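PDB 4OXI: enterobactin synthetase component F-related protein from Vibrio cholerae serotype O1, which probably activates glycine with ATP as an adenylation-domain ligase, holding glycyl-adenosine-5'-phosphate, in a lipopolysaccharide-modification pathway that gives resistance to antimicrobial peptides. Local coordinates for residues L103-L108 with A152-R157; G121-P126 with E213-Y218; L417-K422 with L446-G451; A497-P502 with K561-Q566. All blocks are in the same frame, centred on the assembly; numbering follows the deposited sequence.

Contact 1: residues L103-L108 with A152-R157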
loop_
_atom_site.group_PDB
_atom_site.type_symbol
_atom_site.label_atom_id
_atom_site.label_comp_id
_atom_site.label_asym_id
_atom_site.label_seq_id
_atom_site.Cartn_x
_atom_site.Cartn_y
_atom_site.Cartn_z
ATOM N N LEU A 103 -11.495 7.078 7.329
ATOM C CA LEU A 103 -12.575 6.215 6.848
ATOM C C LEU A 103 -12.940 6.604 5.412
ATOM O O LEU A 103 -13.341 5.771 4.592
ATOM C CB LEU A 103 -13.807 6.357 7.759
ATOM C CG LEU A 103 -15.007 5.422 7.545
ATOM C CD1 LEU A 103 -14.663 3.991 7.933
ATOM C CD2 LEU A 103 -16.216 5.916 8.342
ATOM N N SER A 104 -12.803 7.886 5.122
ATOM C CA SER A 104 -13.022 8.408 3.782
ATOM C C SER A 104 -12.107 7.702 2.787
ATOM O O SER A 104 -10.943 7.425 3.104
ATOM C CB SER A 104 -12.721 9.904 3.783
ATOM O OG SER A 104 -12.612 10.377 2.452
ATOM N N VAL A 105 -12.626 7.398 1.598
ATOM C CA VAL A 105 -11.817 6.806 0.532
ATOM C C VAL A 105 -12.086 7.458 -0.828
ATOM O O VAL A 105 -13.217 7.836 -1.117
ATOM C CB VAL A 105 -12.044 5.276 0.415
ATOM C CG1 VAL A 105 -11.527 4.571 1.661
ATOM C CG2 VAL A 105 -13.523 4.961 0.182
ATOM N N ARG A 106 -11.034 7.588 -1.646
ATOM C CA ARG A 106 -11.125 8.135 -3.010
ATOM C C ARG A 106 -11.930 9.407 -3.061
ATOM O O ARG A 106 -12.751 9.612 -3.956
ATOM C CB ARG A 106 -11.684 7.100 -3.998
ATOM C CG ARG A 106 -10.682 5.959 -4.222
ATOM C CD ARG A 106 -11.116 4.923 -5.242
ATOM N NE ARG A 106 -10.261 3.745 -5.092
ATOM C CZ ARG A 106 -9.022 3.644 -5.573
ATOM N NH1 ARG A 106 -8.482 4.643 -6.275
ATOM N NH2 ARG A 106 -8.327 2.534 -5.354
ATOM N N ASP A 107 -11.686 10.255 -2.074
ATOM C CA ASP A 107 -12.480 11.445 -1.881
ATOM C C ASP A 107 -11.564 12.532 -1.320
ATOM O O ASP A 107 -10.552 12.225 -0.670
ATOM C CB ASP A 107 -13.603 11.141 -0.891
ATOM C CG ASP A 107 -14.527 12.328 -0.670
ATOM O OD1 ASP A 107 -15.559 12.407 -1.376
ATOM O OD2 ASP A 107 -14.225 13.189 0.195
ATOM N N LEU A 108 -11.914 13.788 -1.564
ATOM C CA LEU A 108 -11.106 14.919 -1.121
ATOM C C LEU A 108 -10.719 14.832 0.357
ATOM O O LEU A 108 -9.585 15.161 0.735
ATOM C CB LEU A 108 -11.881 16.210 -1.359
ATOM C CG LEU A 108 -11.349 17.457 -0.657
ATOM C CD1 LEU A 108 -10.003 17.851 -1.262
ATOM C CD2 LEU A 108 -12.368 18.602 -0.760
ATOM N N ALA A 152 -19.208 12.502 3.504
ATOM C CA ALA A 152 -20.630 12.190 3.322
ATOM C C ALA A 152 -20.907 10.747 2.892
ATOM O O ALA A 152 -21.881 10.138 3.335
ATOM C CB ALA A 152 -21.257 13.168 2.338
ATOM N N GLN A 153 -20.048 10.188 2.047
ATOM C CA GLN A 153 -20.251 8.829 1.557
ATOM C C GLN A 153 -20.129 7.775 2.674
ATOM O O GLN A 153 -20.702 6.684 2.579
ATOM C CB GLN A 153 -19.286 8.545 0.388
ATOM C CG GLN A 153 -19.057 7.073 0.079
ATOM C CD GLN A 153 -18.129 6.847 -1.122
ATOM O OE1 GLN A 153 -17.868 7.767 -1.903
ATOM N NE2 GLN A 153 -17.633 5.615 -1.272
ATOM N N GLN A 154 -19.412 8.105 3.747
ATOM C CA GLN A 154 -19.153 7.117 4.806
ATOM C C GLN A 154 -20.068 7.225 6.039
ATOM O O GLN A 154 -19.902 6.475 7.004
ATOM C CB GLN A 154 -17.691 7.221 5.257
ATOM C CG GLN A 154 -16.685 7.055 4.124
ATOM C CD GLN A 154 -16.676 5.640 3.585
ATOM O OE1 GLN A 154 -16.955 4.684 4.311
ATOM N NE2 GLN A 154 -16.374 5.499 2.310
ATOM N N LEU A 155 -21.008 8.161 6.032
ATOM C CA LEU A 155 -21.830 8.398 7.218
ATOM C C LEU A 155 -22.615 7.164 7.664
ATOM O O LEU A 155 -22.761 6.908 8.863
ATOM C CB LEU A 155 -22.772 9.577 7.005
ATOM C CG LEU A 155 -22.089 10.933 6.830
ATOM C CD1 LEU A 155 -23.129 12.053 6.742
ATOM C CD2 LEU A 155 -21.088 11.201 7.943
ATOM N N SER A 156 -23.102 6.386 6.707
ATOM C CA SER A 156 -23.813 5.155 7.038
ATOM C C SER A 156 -22.917 4.130 7.748
ATOM O O SER A 156 -23.326 3.540 8.750
ATOM C CB SER A 156 -24.473 4.568 5.781
ATOM O OG SER A 156 -24.346 3.158 5.752
ATOM N N ARG A 157 -21.697 3.908 7.252
ATOM C CA ARG A 157 -20.779 3.003 7.950
ATOM C C ARG A 157 -20.375 3.569 9.303
ATOM O O ARG A 157 -20.194 2.830 10.279
ATOM C CB ARG A 157 -19.512 2.755 7.131
ATOM C CG ARG A 157 -19.698 1.852 5.932
ATOM C CD ARG A 157 -18.436 1.865 5.107
ATOM N NE ARG A 157 -17.371 1.079 5.727
ATOM C CZ ARG A 157 -16.078 1.328 5.568
ATOM N NH1 ARG A 157 -15.682 2.379 4.848
ATOM N NH2 ARG A 157 -15.182 0.532 6.128
HETATM O O HOH W 1 -12.875 3.148 4.710
HETATM O O HOH W 2 -15.346 8.109 0.810
#
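Leu-103 meets Gln-154 and Arg-157 where the connections that follow two neighbouring strands of a parallel alpha/beta sheet come together. Segment 103-108 follows strand 99-102 and leads into helix 108-119; segment 152-157 comes after strand 147-149 and starts helix 155-164.

The apolar part belongs to Leu-103, whose two methyls divide the work. CD1 sits over one face of the Arg-157 guanidinium, nearer its rim than its centre and 3.6 Å from NH1, while CD2 rests on Gln-154 CB at 3.7 Å. Further along, Val-105 CG2 approaches the amide end of Gln-154, the two side chains meeting at about a right angle, with NE2 3.6 Å away.

The polar part is organised from within segment 152-157. A bend at chi2 (-68°) folds the Gln-154 amide back, and Arg-157 NH1 donates to its OE1 at 2.7 Å; the donor stands above the carbonyl plane and not on a lone pair. The other terminal nitrogen, NH2, is taken up by the backbone oxygens of Asn-128 and Ala-131, which helps fix the plane that Leu-103 covers. Ser-104 turns its hydroxyl to Asp-151.

Between the segments the polar bridging is done by water. One molecule, at the edge of the guanidinium and in its plane, accepts from Arg-157 NH1 at 2.9 Å and lies 2.7 Å from Leu-103 O. A second accepts from Val-105 N at 2.9 Å and from Gln-154 NE2 at 3.2 Å.

Contact 2: residues G121-P126 with E213-Y218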
loop_
_atom_site.group_PDB
_atom_site.type_symbol
_atom_site.label_atom_id
_atom_site.label_comp_id
_atom_site.label_asym_id
_atom_site.label_seq_id
_atom_site.Cartn_x
_atom_site.Cartn_y
_atom_site.Cartn_z
ATOM N N GLY A 121 3.123 16.447 11.260
ATOM C CA GLY A 121 3.904 15.468 12.002
ATOM C C GLY A 121 3.082 14.407 12.731
ATOM O O GLY A 121 3.527 13.808 13.709
ATOM N N MET A 122 1.875 14.156 12.252
ATOM C CA MET A 122 1.021 13.166 12.897
ATOM C C MET A 122 1.046 11.807 12.203
ATOM O O MET A 122 1.852 11.591 11.286
ATOM C CB MET A 122 -0.382 13.735 13.048
ATOM C CG MET A 122 -0.359 14.906 14.045
ATOM S SD MET A 122 -1.813 15.922 13.947
ATOM C CE MET A 122 -3.009 14.579 13.935
ATOM N N THR A 123 0.204 10.888 12.670
ATOM C CA THR A 123 0.186 9.515 12.157
ATOM C C THR A 123 -1.185 9.215 11.590
ATOM O O THR A 123 -2.194 9.374 12.292
ATOM C CB THR A 123 0.420 8.493 13.292
ATOM O OG1 THR A 123 1.542 8.896 14.087
ATOM C CG2 THR A 123 0.668 7.096 12.728
ATOM N N TYR A 124 -1.250 8.777 10.334
ATOM C CA TYR A 124 -2.547 8.409 9.790
ATOM C C TYR A 124 -2.710 6.904 9.636
ATOM O O TYR A 124 -1.740 6.174 9.427
ATOM C CB TYR A 124 -2.900 9.189 8.514
ATOM C CG TYR A 124 -2.286 8.698 7.214
ATOM C CD1 TYR A 124 -2.935 7.741 6.431
ATOM C CD2 TYR A 124 -1.089 9.240 6.737
ATOM C CE1 TYR A 124 -2.389 7.306 5.226
ATOM C CE2 TYR A 124 -0.529 8.810 5.527
ATOM C CZ TYR A 124 -1.190 7.852 4.784
ATOM O OH TYR A 124 -0.657 7.441 3.592
ATOM N N ILE A 125 -3.953 6.456 9.765
ATOM C CA ILE A 125 -4.288 5.043 9.713
ATOM C C ILE A 125 -5.447 4.843 8.739
ATOM O O ILE A 125 -6.605 5.082 9.075
ATOM C CB ILE A 125 -4.707 4.548 11.104
ATOM C CG1 ILE A 125 -3.650 4.954 12.142
ATOM C CG2 ILE A 125 -4.916 3.015 11.113
ATOM C CD1 ILE A 125 -4.157 4.949 13.547
ATOM N N PRO A 126 -5.142 4.422 7.511
ATOM C CA PRO A 126 -6.244 4.279 6.559
ATOM C C PRO A 126 -7.077 3.044 6.882
ATOM O O PRO A 126 -6.512 1.997 7.197
ATOM C CB PRO A 126 -5.521 4.103 5.214
ATOM C CG PRO A 126 -4.182 3.540 5.556
ATOM C CD PRO A 126 -3.827 4.120 6.912
ATOM N N GLU A 213 11.900 12.538 13.503
ATOM C CA GLU A 213 11.919 11.737 12.298
ATOM C C GLU A 213 11.542 10.303 12.610
ATOM O O GLU A 213 11.257 9.528 11.702
ATOM C CB GLU A 213 13.290 11.799 11.638
ATOM C CG GLU A 213 13.548 13.072 10.838
ATOM C CD GLU A 213 12.777 13.115 9.523
ATOM O OE1 GLU A 213 13.140 12.367 8.584
ATOM O OE2 GLU A 213 11.811 13.908 9.419
ATOM N N HIS A 214 11.519 9.954 13.893
ATOM C CA HIS A 214 11.215 8.586 14.289
ATOM C C HIS A 214 9.776 8.352 14.700
ATOM O O HIS A 214 9.373 7.212 14.920
ATOM C CB HIS A 214 12.188 8.107 15.362
ATOM C CG HIS A 214 13.595 8.030 14.865
ATOM N ND1 HIS A 214 13.936 7.319 13.730
ATOM C CD2 HIS A 214 14.734 8.616 15.305
ATOM C CE1 HIS A 214 15.231 7.455 13.506
ATOM N NE2 HIS A 214 15.738 8.234 14.447
ATOM N N GLU A 215 9.000 9.424 14.780
ATOM C CA GLU A 215 7.553 9.310 14.944
ATOM C C GLU A 215 6.952 8.574 13.734
ATOM O O GLU A 215 7.508 8.597 12.637
ATOM C CB GLU A 215 6.938 10.708 15.095
ATOM C CG GLU A 215 5.442 10.737 15.269
ATOM C CD GLU A 215 4.987 10.002 16.513
ATOM O OE1 GLU A 215 5.005 10.634 17.596
ATOM O OE2 GLU A 215 4.609 8.803 16.409
ATOM N N TYR A 216 5.832 7.897 13.934
ATOM C CA TYR A 216 5.187 7.177 12.840
ATOM C C TYR A 216 4.424 8.129 11.917
ATOM O O TYR A 216 3.654 8.983 12.386
ATOM C CB TYR A 216 4.216 6.155 13.407
ATOM C CG TYR A 216 4.847 5.105 14.298
ATOM C CD1 TYR A 216 6.096 4.565 13.999
ATOM C CD2 TYR A 216 4.185 4.640 15.429
ATOM C CE1 TYR A 216 6.678 3.587 14.820
ATOM C CE2 TYR A 216 4.755 3.669 16.252
ATOM C CZ TYR A 216 5.995 3.145 15.935
ATOM O OH TYR A 216 6.543 2.176 16.734
ATOM N N ALA A 217 4.621 7.972 10.606
ATOM C CA ALA A 217 3.886 8.763 9.617
ATOM C C ALA A 217 2.551 8.097 9.267
ATOM O O ALA A 217 1.528 8.781 9.076
ATOM C CB ALA A 217 4.731 8.982 8.354
ATOM N N TYR A 218 2.559 6.768 9.173
ATOM C CA TYR A 218 1.314 6.040 8.934
ATOM C C TYR A 218 1.408 4.628 9.462
ATOM O O TYR A 218 2.505 4.102 9.641
ATOM C CB TYR A 218 0.951 6.011 7.436
ATOM C CG TYR A 218 1.981 5.355 6.523
ATOM C CD1 TYR A 218 1.920 3.995 6.227
ATOM C CD2 TYR A 218 2.998 6.100 5.948
ATOM C CE1 TYR A 218 2.853 3.403 5.385
ATOM C CE2 TYR A 218 3.942 5.513 5.101
ATOM C CZ TYR A 218 3.862 4.167 4.834
ATOM O OH TYR A 218 4.794 3.586 4.000
HETATM O O HOH W 3 1.570 11.452 8.236
HETATM O O HOH W 4 2.007 7.625 16.343
#
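The hydroxyl of Thr-123 donates to Tyr-216 O across a short 2.7 Å OG1-to-O bond, reaching that oxygen from above its carbonyl plane. One residue on, Tyr-124 N gives a nearly straight bond to Ala-217 O, 3.0 Å long with 164° at the hydrogen. Thr-123 can use its hydroxyl this way because OG1 stands anti to the carbonyl carbon (chi1 -48°); the same atom also receives bonds from Gln-98 NE2 and from a water 2.6 Å from OG1. That water donates a second time, to Glu-215 OE2, and the carboxylate oxygen in turn takes the N-H of Tyr-216 at 2.9 Å, on its anti side. Another water donates to both Met-122 O and Ala-217 O, 2.8 Å from the latter.

Outside this polar seam the contact becomes apolar. Thr-123 CG2 lies beside Tyr-216 CB at 3.7 Å, the two side chains pointing the same way. Tyr-218 CB lies over one face of the Tyr-124 ring, 3.8 Å from its centroid, in a CH-pi contact; the two tyrosine rings are oblique, their planes 36° apart.

Strand 123-126 is an outer strand of the five-stranded parallel sheet, entered from helix 108-119 through a Schellman motif at Gly-121. Segment 213-218 opens the 216-222 strand of a two-stranded hairpin, where Ala-217 and Tyr-218 form a classic beta bulge opposite Val-234. With only a single bridge, Tyr-124 to Tyr-218, the chemistry implies a junction secured by a threonine hydroxyl and shared waters as much as by strand pairing.

Contact 3: residues L417-K422 with L446-G451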
loop_
_atom_site.group_PDB
_atom_site.type_symbol
_atom_site.label_atom_id
_atom_site.label_comp_id
_atom_site.label_asym_id
_atom_site.label_seq_id
_atom_site.Cartn_x
_atom_site.Cartn_y
_atom_site.Cartn_z
ATOM N N LEU A 417 15.872 -13.474 0.369
ATOM C CA LEU A 417 16.312 -12.082 0.398
ATOM C C LEU A 417 16.113 -11.475 1.779
ATOM O O LEU A 417 15.041 -11.621 2.373
ATOM C CB LEU A 417 15.523 -11.272 -0.633
ATOM C CG LEU A 417 15.976 -9.843 -0.909
ATOM C CD1 LEU A 417 17.394 -9.859 -1.407
ATOM C CD2 LEU A 417 15.061 -9.173 -1.940
ATOM N N LEU A 418 17.143 -10.794 2.285
ATOM C CA LEU A 418 17.068 -10.121 3.570
ATOM C C LEU A 418 17.170 -8.623 3.329
ATOM O O LEU A 418 17.931 -8.181 2.470
ATOM C CB LEU A 418 18.214 -10.557 4.482
ATOM C CG LEU A 418 18.348 -12.041 4.812
ATOM C CD1 LEU A 418 19.506 -12.265 5.766
ATOM C CD2 LEU A 418 17.068 -12.553 5.419
ATOM N N LEU A 419 16.405 -7.842 4.088
ATOM C CA LEU A 419 16.371 -6.400 3.884
ATOM C C LEU A 419 16.876 -5.679 5.128
ATOM O O LEU A 419 16.682 -6.148 6.258
ATOM C CB LEU A 419 14.939 -5.949 3.559
ATOM C CG LEU A 419 14.257 -6.749 2.449
ATOM C CD1 LEU A 419 12.806 -6.345 2.335
ATOM C CD2 LEU A 419 14.967 -6.537 1.119
ATOM N N SER A 420 17.516 -4.537 4.927
ATOM C CA SER A 420 17.919 -3.697 6.044
ATOM C C SER A 420 18.025 -2.260 5.568
ATOM O O SER A 420 17.834 -1.975 4.388
ATOM C CB SER A 420 19.273 -4.146 6.582
ATOM O OG SER A 420 20.266 -3.970 5.586
ATOM N N GLY A 421 18.331 -1.344 6.481
ATOM C CA GLY A 421 18.566 0.023 6.066
ATOM C C GLY A 421 17.522 0.973 6.606
ATOM O O GLY A 421 16.698 0.605 7.459
ATOM N N LYS A 422 17.552 2.199 6.090
ATOM C CA LYS A 422 16.701 3.279 6.581
ATOM C C LYS A 422 15.208 3.117 6.278
ATOM O O LYS A 422 14.385 3.750 6.935
ATOM C CB LYS A 422 17.208 4.632 6.058
ATOM C CG LYS A 422 18.372 5.217 6.867
ATOM C CD LYS A 422 19.119 6.300 6.087
ATOM C CE LYS A 422 19.921 5.685 4.946
ATOM N NZ LYS A 422 20.219 6.656 3.846
ATOM N N LEU A 446 20.022 -4.312 11.876
ATOM C CA LEU A 446 18.784 -5.067 11.921
ATOM C C LEU A 446 18.468 -5.560 10.519
ATOM O O LEU A 446 18.459 -4.768 9.572
ATOM C CB LEU A 446 17.645 -4.190 12.448
ATOM C CG LEU A 446 16.269 -4.866 12.510
ATOM C CD1 LEU A 446 16.281 -5.967 13.553
ATOM C CD2 LEU A 446 15.155 -3.850 12.794
ATOM N N TRP A 447 18.235 -6.866 10.386
ATOM C CA TRP A 447 17.825 -7.454 9.112
ATOM C C TRP A 447 16.386 -7.951 9.164
ATOM O O TRP A 447 15.884 -8.301 10.232
ATOM C CB TRP A 447 18.747 -8.617 8.737
ATOM C CG TRP A 447 20.103 -8.179 8.328
ATOM C CD1 TRP A 447 21.224 -8.139 9.108
ATOM C CD2 TRP A 447 20.496 -7.707 7.033
ATOM N NE1 TRP A 447 22.290 -7.677 8.373
ATOM C CE2 TRP A 447 21.870 -7.400 7.099
ATOM C CE3 TRP A 447 19.819 -7.512 5.825
ATOM C CZ2 TRP A 447 22.579 -6.905 6.002
ATOM C CZ3 TRP A 447 20.523 -7.022 4.735
ATOM C CH2 TRP A 447 21.890 -6.729 4.829
ATOM N N TYR A 448 15.729 -8.000 8.007
ATOM C CA TYR A 448 14.366 -8.526 7.906
ATOM C C TYR A 448 14.292 -9.671 6.906
ATOM O O TYR A 448 14.775 -9.548 5.774
ATOM C CB TYR A 448 13.387 -7.409 7.506
ATOM C CG TYR A 448 11.993 -7.870 7.096
ATOM C CD1 TYR A 448 11.060 -8.290 8.042
ATOM C CD2 TYR A 448 11.608 -7.851 5.763
ATOM C CE1 TYR A 448 9.793 -8.697 7.658
ATOM C CE2 TYR A 448 10.363 -8.255 5.376
ATOM C CZ TYR A 448 9.458 -8.674 6.321
ATOM O OH TYR A 448 8.215 -9.068 5.907
ATOM N N ARG A 449 13.684 -10.778 7.325
ATOM C CA ARG A 449 13.487 -11.931 6.452
ATOM C C ARG A 449 12.275 -11.718 5.574
ATOM O O ARG A 449 11.142 -11.823 6.041
ATOM C CB ARG A 449 13.267 -13.204 7.272
ATOM C CG ARG A 449 14.318 -13.467 8.348
ATOM C CD ARG A 449 13.943 -14.709 9.142
ATOM N NE ARG A 449 14.746 -14.841 10.349
ATOM C CZ ARG A 449 15.945 -15.409 10.374
ATOM N NH1 ARG A 449 16.462 -15.887 9.246
ATOM N NH2 ARG A 449 16.622 -15.491 11.516
ATOM N N SER A 450 12.507 -11.455 4.295
ATOM C CA SER A 450 11.428 -11.085 3.390
ATOM C C SER A 450 10.516 -12.262 3.097
ATOM O O SER A 450 9.309 -12.093 2.874
ATOM C CB SER A 450 12.002 -10.542 2.077
ATOM O OG SER A 450 12.577 -11.593 1.322
ATOM N N GLY A 451 11.093 -13.458 3.088
ATOM C CA GLY A 451 10.339 -14.646 2.725
ATOM C C GLY A 451 10.415 -14.864 1.227
ATOM O O GLY A 451 9.958 -15.896 0.712
HETATM O O HOH W 5 18.563 -2.174 9.259
#
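Leu-419 and Tyr-448 form a hydrogen-bonded antiparallel pair in the six-stranded antiparallel sheet that joins strands 416-419 and 445-457. Leu-419 N donates to Tyr-448 O at 2.9 Å and Tyr-448 N returns a 2.7 Å bond to Leu-419 O. Leu-418 and Arg-449 make the adjoining non-hydrogen-bonded pair; the short strand axes run at 141°, well twisted from strictly antiparallel. At the end nearer the bound glycyl-adenylate, Leu-417 O is gripped twice by Ser-450, through its backbone N and, at 2.7 Å, through OG, which also receives the N-H of Asp-452.

Among the side chains, Trp-447 meets Ser-420 and Leu-418. Ser-420 lies over its six-membered ring, CB 3.7 Å from the centroid in a CH-pi contact, while OG, bonded to Arg-445 and Cys-393 O, sits above the rim. Arg-445 adds a cation-pi interaction with the indole, and Leu-418 CB reaches Trp-447 CE3 at 3.7 Å. On the face of the sheet bearing Leu-419 and Tyr-448, Leu-419 CD1 meets the phenol ring in its plane, at the CD2 edge. Beyond Ser-420 the pairing passes to water: one molecule accepts from Gly-421 N at 2.9 Å and donates to Leu-446 O at 2.6 Å.

Contact 4: residues A497-P502 with K561-Q566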
loop_
_atom_site.group_PDB
_atom_site.type_symbol
_atom_site.label_atom_id
_atom_site.label_comp_id
_atom_site.label_asym_id
_atom_site.label_seq_id
_atom_site.Cartn_x
_atom_site.Cartn_y
_atom_site.Cartn_z
ATOM N N ALA A 497 -8.317 -27.014 2.401
ATOM C CA ALA A 497 -7.263 -26.413 1.580
ATOM C C ALA A 497 -7.788 -25.166 0.868
ATOM O O ALA A 497 -8.916 -25.175 0.346
ATOM C CB ALA A 497 -6.736 -27.412 0.564
ATOM N N ILE A 498 -6.993 -24.096 0.857
ATOM C CA ILE A 498 -7.374 -22.880 0.141
ATOM C C ILE A 498 -6.460 -22.752 -1.071
ATOM O O ILE A 498 -5.243 -22.808 -0.937
ATOM C CB ILE A 498 -7.265 -21.626 1.025
ATOM C CG1 ILE A 498 -8.014 -21.823 2.338
ATOM C CG2 ILE A 498 -7.792 -20.397 0.293
ATOM C CD1 ILE A 498 -9.554 -21.905 2.202
ATOM N N VAL A 499 -7.045 -22.604 -2.255
ATOM C CA VAL A 499 -6.272 -22.615 -3.487
ATOM C C VAL A 499 -6.514 -21.334 -4.270
ATOM O O VAL A 499 -7.666 -20.958 -4.492
ATOM C CB VAL A 499 -6.672 -23.802 -4.377
ATOM C CG1 VAL A 499 -5.890 -23.774 -5.665
ATOM C CG2 VAL A 499 -6.435 -25.110 -3.648
ATOM N N PRO A 500 -5.430 -20.648 -4.673
ATOM C CA PRO A 500 -5.569 -19.498 -5.577
ATOM C C PRO A 500 -6.119 -19.979 -6.911
ATOM O O PRO A 500 -5.510 -20.861 -7.527
ATOM C CB PRO A 500 -4.127 -19.016 -5.763
ATOM C CG PRO A 500 -3.396 -19.532 -4.544
ATOM C CD PRO A 500 -4.031 -20.865 -4.262
ATOM N N TRP A 501 -7.236 -19.403 -7.343
ATOM C CA TRP A 501 -7.915 -19.818 -8.569
ATOM C C TRP A 501 -9.068 -18.862 -8.860
ATOM O O TRP A 501 -9.788 -18.477 -7.941
ATOM C CB TRP A 501 -8.475 -21.236 -8.416
ATOM C CG TRP A 501 -8.950 -21.778 -9.710
ATOM C CD1 TRP A 501 -10.228 -21.741 -10.211
ATOM C CD2 TRP A 501 -8.141 -22.408 -10.708
ATOM N NE1 TRP A 501 -10.253 -22.316 -11.463
ATOM C CE2 TRP A 501 -8.984 -22.732 -11.789
ATOM C CE3 TRP A 501 -6.780 -22.721 -10.795
ATOM C CZ2 TRP A 501 -8.509 -23.369 -12.939
ATOM C CZ3 TRP A 501 -6.307 -23.351 -11.939
ATOM C CH2 TRP A 501 -7.169 -23.668 -12.994
ATOM N N PRO A 502 -9.275 -18.496 -10.140
ATOM C CA PRO A 502 -8.507 -18.920 -11.324
ATOM C C PRO A 502 -7.190 -18.169 -11.506
ATOM O O PRO A 502 -6.936 -17.160 -10.844
ATOM C CB PRO A 502 -9.453 -18.605 -12.495
ATOM C CG PRO A 502 -10.355 -17.507 -11.981
ATOM C CD PRO A 502 -10.454 -17.677 -10.490
ATOM N N LYS A 561 -0.683 -27.205 -6.402
ATOM C CA LYS A 561 -0.636 -27.341 -7.863
ATOM C C LYS A 561 -1.578 -28.417 -8.400
ATOM O O LYS A 561 -2.282 -28.192 -9.387
ATOM C CB LYS A 561 0.796 -27.601 -8.347
ATOM C CG LYS A 561 1.743 -26.427 -8.111
ATOM C CD LYS A 561 3.114 -26.658 -8.735
ATOM C CE LYS A 561 3.974 -25.396 -8.647
ATOM N NZ LYS A 561 3.420 -24.272 -9.463
ATOM N N ALA A 562 -1.602 -29.575 -7.743
ATOM C CA ALA A 562 -2.444 -30.691 -8.185
ATOM C C ALA A 562 -3.922 -30.305 -8.148
ATOM O O ALA A 562 -4.697 -30.646 -9.051
ATOM C CB ALA A 562 -2.184 -31.921 -7.327
ATOM N N LEU A 563 -4.306 -29.588 -7.097
ATOM C CA LEU A 563 -5.660 -29.069 -6.992
ATOM C C LEU A 563 -5.917 -28.063 -8.122
ATOM O O LEU A 563 -7.008 -28.033 -8.703
ATOM C CB LEU A 563 -5.887 -28.453 -5.607
ATOM C CG LEU A 563 -5.990 -29.461 -4.454
ATOM C CD1 LEU A 563 -5.851 -28.780 -3.101
ATOM C CD2 LEU A 563 -7.319 -30.222 -4.529
ATOM N N GLN A 564 -4.906 -27.259 -8.453
ATOM C CA GLN A 564 -5.017 -26.333 -9.577
ATOM C C GLN A 564 -5.219 -27.092 -10.891
ATOM O O GLN A 564 -6.117 -26.760 -11.674
ATOM C CB GLN A 564 -3.823 -25.364 -9.620
ATOM C CG GLN A 564 -3.902 -24.347 -8.478
ATOM C CD GLN A 564 -2.708 -23.424 -8.347
ATOM O OE1 GLN A 564 -1.567 -23.809 -8.584
ATOM N NE2 GLN A 564 -2.976 -22.187 -7.941
ATOM N N GLN A 565 -4.420 -28.136 -11.103
ATOM C CA GLN A 565 -4.562 -28.984 -12.283
ATOM C C GLN A 565 -5.957 -29.593 -12.344
ATOM O O GLN A 565 -6.584 -29.631 -13.407
ATOM C CB GLN A 565 -3.518 -30.102 -12.282
ATOM C CG GLN A 565 -2.078 -29.634 -12.175
ATOM C CD GLN A 565 -1.093 -30.792 -12.116
ATOM O OE1 GLN A 565 -1.296 -31.831 -12.756
ATOM N NE2 GLN A 565 -0.020 -30.623 -11.341
ATOM N N GLN A 566 -6.446 -30.068 -11.202
ATOM C CA GLN A 566 -7.771 -30.675 -11.163
ATOM C C GLN A 566 -8.837 -29.675 -11.552
ATOM O O GLN A 566 -9.711 -29.980 -12.359
ATOM C CB GLN A 566 -8.077 -31.255 -9.788
ATOM C CG GLN A 566 -9.520 -31.732 -9.666
ATOM C CD GLN A 566 -9.742 -32.649 -8.480
ATOM O OE1 GLN A 566 -8.802 -33.257 -7.957
ATOM N NE2 GLN A 566 -10.996 -32.753 -8.046
#
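Gln-564 stretches out from its helix across Val-499 and Pro-500, its CG 3.5 Å from Val-499 CG1. The chain is extended beyond CG (chi2 175°), which carries the amide to the backbone of segment 497-502, where NE2 donates to Pro-500 O at 2.9 Å. The bond is close to straight, 162° at the hydrogen, and lies in the plane of both the carbonyl and the glutamine amide. Trp-501 runs past Gln-564 in the opposite direction; its CZ3 comes 3.4 Å from Gln-564 O and 3.9 Å from Gln-564 CB.

Deeper in, Leu-563 faces the strand itself, its CD1 touching Val-499 CG2 at 3.8 Å and Ala-497 CB at 4.0 Å. Helix 560-568 thus covers one face of the small three-stranded sheet of which 496-500 is an outer strand, with the axes of the short segments 8.7 Å apart. On the opposite face Ile-498 packs against helix 480-491, giving the layered alpha/beta build of the C-terminal domain found in adenylate-forming enzymes. The chemistry implies an apolar patch of Leu-563, Val-499 and Ala-497, extended by the aliphatic part of Gln-564 toward its amide, whose one hydrogen bond to Pro-500 O ties the helix where the strand gives way to loop.

Contacts 1 and 2 are interleaved along the chain and share the five-stranded parallel sheet: 103-108 leaves strand 99-102, next to strand 123-126, and helix 108-119 connects the two. Their centres lie about 21 Å apart. Contact 3 follows in the antiparallel sheet, its centre about 22 Å from that of contact 2 and across the chain's centre from contact 1. Contact 4 comes last, its centre about 31 Å from that of contact 3 and about 40 Å from that of contact 2, in the small C-terminal sheet. Glycyl-adenosine-5'-phosphate lies nearest contact 3, the side chain of Ser-450 about 5 Å away, so the set runs from the alpha/beta body past the ligand to the C-terminal part.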